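Local coordinates for disease resistance protein RRS1 (Arabidopsis thaliana, PDB 5W3X) that binds W-box DNA as a WRKY transcription factor and acts as an immune receptor in resistance to fungal and bacterial pathogens, at residues Gly38-Ala43 with Ala52-Gln57. Residues are numbered along the deposited sequence; the frame is centred on the assembly and turned at random.
Sequences GYYRCA and ATKQVQ. With ZN (zinc ion), chain G.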
loop_
_atom_site.group_PDB
_atom_site.type_symbol
_atom_site.label_atom_id
_atom_site.label_comp_id
_atom_site.label_asym_id
_atom_site.label_seq_id
_atom_site.Cartn_x
_atom_site.Cartn_y
_atom_site.Cartn_z
ATOM N N GLY B 38 -5.550 -12.439 9.110
ATOM C CA GLY B 38 -6.709 -12.182 8.274
ATOM C C GLY B 38 -7.686 -11.232 8.953
ATOM O O GLY B 38 -7.948 -11.349 10.154
ATOM N N TYR B 39 -8.208 -10.281 8.186
ATOM C CA TYR B 39 -9.134 -9.275 8.709
ATOM C C TYR B 39 -10.474 -9.403 8.007
ATOM O O TYR B 39 -10.524 -9.404 6.768
ATOM C CB TYR B 39 -8.598 -7.865 8.493
ATOM C CG TYR B 39 -7.237 -7.591 9.112
ATOM C CD1 TYR B 39 -6.084 -8.098 8.543
ATOM C CD2 TYR B 39 -7.112 -6.776 10.230
ATOM C CE1 TYR B 39 -4.819 -7.824 9.089
ATOM C CE2 TYR B 39 -5.857 -6.505 10.791
ATOM C CZ TYR B 39 -4.724 -7.022 10.215
ATOM O OH TYR B 39 -3.494 -6.735 10.783
ATOM N N TYR B 40 -11.538 -9.475 8.806
ATOM C CA TYR B 40 -12.908 -9.642 8.342
ATOM C C TYR B 40 -13.786 -8.554 8.945
ATOM O O TYR B 40 -13.492 -8.037 10.024
ATOM C CB TYR B 40 -13.468 -11.017 8.733
ATOM C CG TYR B 40 -12.675 -12.185 8.216
ATOM C CD1 TYR B 40 -11.544 -12.626 8.892
ATOM C CD2 TYR B 40 -13.058 -12.859 7.058
ATOM C CE1 TYR B 40 -10.807 -13.690 8.432
ATOM C CE2 TYR B 40 -12.319 -13.933 6.589
ATOM C CZ TYR B 40 -11.193 -14.340 7.286
ATOM O OH TYR B 40 -10.441 -15.401 6.841
ATOM N N ARG B 41 -14.877 -8.241 8.250
ATOM C CA ARG B 41 -15.911 -7.320 8.729
ATOM C C ARG B 41 -17.238 -7.988 8.424
ATOM O O ARG B 41 -17.247 -8.971 7.684
ATOM C CB ARG B 41 -15.764 -5.948 8.062
ATOM C CG ARG B 41 -15.688 -5.967 6.523
ATOM C CD ARG B 41 -17.070 -5.802 5.868
ATOM N NE ARG B 41 -16.977 -5.636 4.420
ATOM C CZ ARG B 41 -17.952 -5.928 3.565
ATOM N NH1 ARG B 41 -19.095 -6.429 4.004
ATOM N NH2 ARG B 41 -17.772 -5.736 2.267
ATOM N N CYS B 42 -18.337 -7.549 9.034
ATOM C CA CYS B 42 -19.626 -8.230 8.853
ATOM C C CYS B 42 -20.222 -8.133 7.443
ATOM O O CYS B 42 -20.084 -7.122 6.762
ATOM C CB CYS B 42 -20.667 -7.701 9.849
ATOM S SG CYS B 42 -22.249 -8.603 9.736
ATOM N N ALA B 43 -20.905 -9.187 7.015
ATOM C CA ALA B 43 -21.570 -9.173 5.713
ATOM C C ALA B 43 -22.684 -8.125 5.648
ATOM O O ALA B 43 -23.131 -7.758 4.561
ATOM C CB ALA B 43 -22.127 -10.549 5.390
ATOM N N ALA B 52 -19.314 -4.836 13.448
ATOM C CA ALA B 52 -18.598 -6.009 13.927
ATOM C C ALA B 52 -17.463 -6.415 12.984
ATOM O O ALA B 52 -17.668 -6.581 11.783
ATOM C CB ALA B 52 -19.565 -7.163 14.124
ATOM N N THR B 53 -16.263 -6.544 13.540
ATOM C CA THR B 53 -15.102 -7.025 12.799
ATOM C C THR B 53 -14.449 -8.198 13.524
ATOM O O THR B 53 -14.666 -8.404 14.718
ATOM C CB THR B 53 -14.056 -5.923 12.612
ATOM O OG1 THR B 53 -13.561 -5.539 13.896
ATOM C CG2 THR B 53 -14.673 -4.707 11.944
ATOM N N LYS B 54 -13.644 -8.972 12.810
ATOM C CA LYS B 54 -12.842 -9.984 13.485
ATOM C C LYS B 54 -11.493 -10.186 12.815
ATOM O O LYS B 54 -11.340 -9.981 11.614
ATOM C CB LYS B 54 -13.609 -11.309 13.593
ATOM C CG LYS B 54 -13.713 -12.147 12.337
ATOM C CD LYS B 54 -14.274 -13.526 12.691
ATOM C CE LYS B 54 -14.496 -14.397 11.468
ATOM N NZ LYS B 54 -15.009 -15.743 11.858
ATOM N N GLN B 55 -10.515 -10.557 13.639
ATOM C CA GLN B 55 -9.149 -10.808 13.213
ATOM C C GLN B 55 -8.765 -12.227 13.566
ATOM O O GLN B 55 -9.037 -12.694 14.672
ATOM C CB GLN B 55 -8.185 -9.844 13.901
ATOM C CG GLN B 55 -8.880 -8.750 14.674
ATOM C CD GLN B 55 -9.287 -7.634 13.767
ATOM O OE1 GLN B 55 -8.527 -7.256 12.880
ATOM N NE2 GLN B 55 -10.493 -7.115 13.952
ATOM N N VAL B 56 -8.121 -12.900 12.624
ATOM C CA VAL B 56 -7.790 -14.307 12.768
ATOM C C VAL B 56 -6.317 -14.533 12.472
ATOM O O VAL B 56 -5.831 -14.140 11.412
ATOM C CB VAL B 56 -8.621 -15.181 11.826
ATOM C CG1 VAL B 56 -8.190 -16.631 11.945
ATOM C CG2 VAL B 56 -10.121 -15.016 12.100
ATOM N N GLN B 57 -5.603 -15.152 13.407
ATOM C CA GLN B 57 -4.185 -15.419 13.200
ATOM C C GLN B 57 -3.738 -16.691 13.905
ATOM O O GLN B 57 -3.892 -16.816 15.119
ATOM C CB GLN B 57 -3.342 -14.236 13.678
ATOM C CG GLN B 57 -1.851 -14.423 13.432
ATOM C CD GLN B 57 -1.063 -13.149 13.627
ATOM O OE1 GLN B 57 -1.589 -12.149 14.123
ATOM N NE2 GLN B 57 0.207 -13.174 13.235
HETATM ZN ZN ZN G . -23.086 -7.902 11.764
#
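The two central strands of the antiparallel WRKY-domain sheet meet here, and the end at which the chain crosses from one to the other carries the zinc site. Gly38-Cys42 and Thr53-Gln57 run at 160° to each other. Gly38 and Val56 form one hydrogen-bonded pair: Gly38 N reaches Val56 O at 2.9 Å in an almost straight bond (178°), and Val56 N returns to Gly38 O. Tyr40 and Lys54 form the next. Tyr40 N lies nearly along the C=O axis of Lys54, whereas Lys54 N comes to Tyr40 O from above the carbonyl plane. A weak hydrogen bond from Cys42 N to Ala52 O (3.0 Å) closes the zinc end.

On the face of Tyr40, Lys54 and Val56, Tyr40 CG, anti to the carbonyl carbon, sets the ring beside Lys54 and Val56. Tyr40 CB packs on Lys54 CG at 3.8 Å, and ring atom CE1 of Tyr40 meets Val56 CG2 obliquely at 4.0 Å; the Lys54 carbonyl O lies at the ring edge, in its plane. Lys54, extended beyond CG, crosses Tyr40 obliquely; its ammonium, only distantly over the ring, forms salt bridges with Asp18 and Glu16. On the other face Gln55 bends at chi2, bringing OE1 to 3.0 Å from Tyr39 CD2, with amide and ring planes 78° apart. Arg41 turns away: NH1 bonds to Cys42 O, while NE is held by a polar side chain of another protein's chain.

Cys42 SG, anti to its backbone N, binds zinc at 2.3 Å; Cys50, His74 and His76 complete the site. Ladder and metal thus secure the same strand end, and coordination to zinc probably keeps the Cys42 sulfur as a thiolate.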